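Local structure of choline kinase (4R78) at residues E151-Y156 with N174-L179. The protein probably phosphorylates choline as a choline kinase of protein kinase-like fold, and is held here in complex with AMP. Residues are numbered along the deposited sequence; the frame is centred on the assembly and turned at random.
Sequences EEIKKY and NAVFSL
F177 reaches across from helix 169-177 and brings the outer end of its ring up to I153 and K154, two successive residues of helix 149-159. CG2 of I153 meets the far end of the ring, 3.9 Å from F177 CE2 and nearly as close to F177 CZ. The other arm of the same isoleucine goes elsewhere: with CG1 beside the backbone N (chi1 -69°) and the chain extended beyond it, I153 CD1 runs out to V176, stopping 3.9 Å from V176 CG1. One branched side chain thus serves two consecutive residues of the facing helix, a methyl for each.

K154 adds an apolar contact of the same kind through its aliphatic chain. Extended all the way from CG, it passes obliquely across the end of the phenyl group, and its CE lies 3.9 Å from F177 CE1, while the ammonium end carries on beyond the ring.

No hydrogen bond joins the two segments; with backbones 9.4 Å apart between the CA atoms of I153 and F177, side chains alone bridge them. Polar bonding stays local: S178 OG donates to A175 O at 2.7 Å, a bond kept within 174-179.

On its buried side the contact rests on helix 257-280, where I153 packs on I270 and L273 and V176 on L266 and T269. V176 also touches L300 of helix 288-303, tying the pair into the helical part of the kinase-like fold.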
ATOM      1  N   GLU A 151      -5.835 -12.799   9.797  1.00 16.86           N
ATOM      2  CA  GLU A 151      -4.625 -13.582   9.560  1.00 17.31           C
ATOM      3  C   GLU A 151      -3.400 -12.669   9.435  1.00 17.00           C
ATOM      4  O   GLU A 151      -2.304 -13.025   9.871  1.00 16.95           O
ATOM      5  CB  GLU A 151      -4.759 -14.423   8.290  1.00 17.98           C
ATOM      6  CG  GLU A 151      -5.667 -15.642   8.406  1.00 20.11           C
ATOM      7  CD  GLU A 151      -5.751 -16.431   7.104  1.00 23.55           C
ATOM      8  OE1 GLU A 151      -6.797 -17.070   6.856  1.00 24.88           O
ATOM      9  OE2 GLU A 151      -4.774 -16.408   6.322  1.00 25.98           O
ATOM     10  N   GLU A 152      -3.593 -11.489   8.843  1.00 16.85           N
ATOM     11  CA  GLU A 152      -2.506 -10.527   8.677  1.00 16.98           C
ATOM     12  C   GLU A 152      -1.963 -10.060  10.025  1.00 16.70           C
ATOM     13  O   GLU A 152      -0.749  -9.979  10.216  1.00 16.48           O
ATOM     14  CB  GLU A 152      -2.954  -9.331   7.832  1.00 17.27           C
ATOM     15  CG  GLU A 152      -1.808  -8.461   7.317  1.00 19.05           C
ATOM     16  CD  GLU A 152      -1.221  -8.943   5.996  1.00 21.10           C
ATOM     17  OE1 GLU A 152      -0.484  -8.157   5.364  1.00 23.26           O
ATOM     18  OE2 GLU A 152      -1.497 -10.087   5.579  1.00 23.07           O
ATOM     19  N   ILE A 153      -2.864  -9.760  10.959  1.00 16.44           N
ATOM     20  CA  ILE A 153      -2.467  -9.443  12.330  1.00 16.37           C
ATOM     21  C   ILE A 153      -1.565 -10.541  12.905  1.00 16.43           C
ATOM     22  O   ILE A 153      -0.501 -10.252  13.453  1.00 16.30           O
ATOM     23  CB  ILE A 153      -3.704  -9.208  13.239  1.00 16.26           C
ATOM     24  CG1 ILE A 153      -4.414  -7.911  12.835  1.00 16.50           C
ATOM     25  CG2 ILE A 153      -3.303  -9.165  14.721  1.00 16.29           C
ATOM     26  CD1 ILE A 153      -5.864  -7.820  13.289  1.00 16.35           C
ATOM     27  N   LYS A 154      -1.984 -11.796  12.755  1.00 16.64           N
ATOM     28  CA  LYS A 154      -1.223 -12.933  13.283  1.00 16.91           C
ATOM     29  C   LYS A 154       0.154 -13.076  12.640  1.00 17.15           C
ATOM     30  O   LYS A 154       1.108 -13.478  13.303  1.00 17.11           O
ATOM     31  CB  LYS A 154      -2.016 -14.236  13.145  1.00 17.11           C
ATOM     32  CG  LYS A 154      -3.276 -14.280  13.991  1.00 17.91           C
ATOM     33  CD  LYS A 154      -3.976 -15.619  13.868  1.00 20.11           C
ATOM     34  CE  LYS A 154      -5.264 -15.634  14.673  1.00 21.86           C
ATOM     35  NZ  LYS A 154      -5.855 -17.004  14.715  1.00 23.43           N
ATOM     36  N   LYS A 155       0.253 -12.739  11.356  1.00 17.23           N
ATOM     37  CA  LYS A 155       1.535 -12.797  10.653  1.00 17.41           C
ATOM     38  C   LYS A 155       2.558 -11.848  11.276  1.00 17.38           C
ATOM     39  O   LYS A 155       3.697 -12.237  11.527  1.00 17.49           O
ATOM     40  CB  LYS A 155       1.369 -12.501   9.160  1.00 17.59           C
ATOM     41  CG  LYS A 155       0.662 -13.594   8.382  1.00 18.87           C
ATOM     42  CD  LYS A 155       0.742 -13.325   6.887  1.00 20.52           C
ATOM     43  CE  LYS A 155       0.270 -14.523   6.080  1.00 21.99           C
ATOM     44  NZ  LYS A 155       0.207 -14.207   4.621  1.00 23.18           N
ATOM     45  N   TYR A 156       2.141 -10.608  11.535  1.00 17.40           N
ATOM     46  CA  TYR A 156       3.014  -9.636  12.196  1.00 17.30           C
ATOM     47  C   TYR A 156       3.361 -10.058  13.622  1.00 17.27           C
ATOM     48  O   TYR A 156       4.501  -9.905  14.057  1.00 17.23           O
ATOM     49  CB  TYR A 156       2.410  -8.225  12.167  1.00 17.30           C
ATOM     50  CG  TYR A 156       2.505  -7.575  10.808  1.00 17.27           C
ATOM     51  CD1 TYR A 156       3.730  -7.117  10.319  1.00 17.20           C
ATOM     52  CD2 TYR A 156       1.380  -7.430   9.998  1.00 17.34           C
ATOM     53  CE1 TYR A 156       3.831  -6.528   9.062  1.00 17.52           C
ATOM     54  CE2 TYR A 156       1.468  -6.836   8.742  1.00 18.08           C
ATOM     55  CZ  TYR A 156       2.698  -6.389   8.281  1.00 17.82           C
ATOM     56  OH  TYR A 156       2.793  -5.811   7.035  1.00 19.09           O
ATOM     57  N   ASN A 174      -8.585  -8.383  21.372  1.00 14.07           N
ATOM     58  CA  ASN A 174      -9.851  -9.108  21.418  1.00 14.43           C
ATOM     59  C   ASN A 174     -11.009  -8.301  20.832  1.00 14.48           C
ATOM     60  O   ASN A 174     -11.876  -8.852  20.150  1.00 14.74           O
ATOM     61  CB  ASN A 174     -10.172  -9.574  22.841  1.00 14.75           C
ATOM     62  CG  ASN A 174      -9.176 -10.600  23.367  1.00 15.37           C
ATOM     63  OD1 ASN A 174      -8.923 -10.665  24.565  1.00 16.83           O
ATOM     64  ND2 ASN A 174      -8.609 -11.407  22.473  1.00 15.57           N
ATOM     65  N   ALA A 175     -11.021  -6.997  21.091  1.00 14.29           N
ATOM     66  CA  ALA A 175     -12.038  -6.119  20.513  1.00 14.33           C
ATOM     67  C   ALA A 175     -11.913  -6.056  18.989  1.00 14.53           C
ATOM     68  O   ALA A 175     -12.915  -6.079  18.280  1.00 14.51           O
ATOM     69  CB  ALA A 175     -11.965  -4.724  21.125  1.00 14.37           C
ATOM     70  N   VAL A 176     -10.678  -5.986  18.494  1.00 14.41           N
ATOM     71  CA  VAL A 176     -10.430  -5.995  17.050  1.00 14.39           C
ATOM     72  C   VAL A 176     -10.891  -7.317  16.423  1.00 14.41           C
ATOM     73  O   VAL A 176     -11.608  -7.313  15.417  1.00 14.15           O
ATOM     74  CB  VAL A 176      -8.947  -5.696  16.723  1.00 14.27           C
ATOM     75  CG1 VAL A 176      -8.657  -5.926  15.237  1.00 14.50           C
ATOM     76  CG2 VAL A 176      -8.603  -4.267  17.107  1.00 14.07           C
ATOM     77  N   PHE A 177     -10.507  -8.439  17.032  1.00 14.53           N
ATOM     78  CA  PHE A 177     -10.893  -9.757  16.515  1.00 14.99           C
ATOM     79  C   PHE A 177     -12.400 -10.023  16.575  1.00 15.28           C
ATOM     80  O   PHE A 177     -12.908 -10.873  15.839  1.00 15.27           O
ATOM     81  CB  PHE A 177     -10.111 -10.881  17.213  1.00 14.92           C
ATOM     82  CG  PHE A 177      -8.772 -11.178  16.583  1.00 15.61           C
ATOM     83  CD1 PHE A 177      -8.651 -12.146  15.589  1.00 16.63           C
ATOM     84  CD2 PHE A 177      -7.630 -10.494  16.988  1.00 16.32           C
ATOM     85  CE1 PHE A 177      -7.411 -12.426  15.008  1.00 17.23           C
ATOM     86  CE2 PHE A 177      -6.385 -10.766  16.409  1.00 17.09           C
ATOM     87  CZ  PHE A 177      -6.280 -11.734  15.419  1.00 16.93           C
ATOM     88  N   SER A 178     -13.108  -9.301  17.448  1.00 15.67           N
ATOM     89  CA  SER A 178     -14.564  -9.426  17.535  1.00 16.41           C
ATOM     90  C   SER A 178     -15.251  -8.876  16.285  1.00 16.29           C
ATOM     91  O   SER A 178     -16.405  -9.204  16.006  1.00 16.20           O
ATOM     92  CB  SER A 178     -15.111  -8.739  18.795  1.00 16.53           C
ATOM     93  OG  SER A 178     -15.223  -7.337  18.620  1.00 19.55           O
ATOM     94  N   LEU A 179     -14.536  -8.044  15.530  1.00 16.06           N
ATOM     95  CA  LEU A 179     -15.074  -7.458  14.304  1.00 16.35           C
ATOM     96  C   LEU A 179     -15.218  -8.463  13.162  1.00 16.34           C
ATOM     97  O   LEU A 179     -15.972  -8.218  12.216  1.00 16.42           O
ATOM     98  CB  LEU A 179     -14.228  -6.256  13.866  1.00 16.47           C
ATOM     99  CG  LEU A 179     -14.145  -5.097  14.871  1.00 16.66           C
ATOM    100  CD1 LEU A 179     -13.120  -4.061  14.427  1.00 17.27           C
ATOM    101  CD2 LEU A 179     -15.508  -4.448  15.111  1.00 17.80           C
TER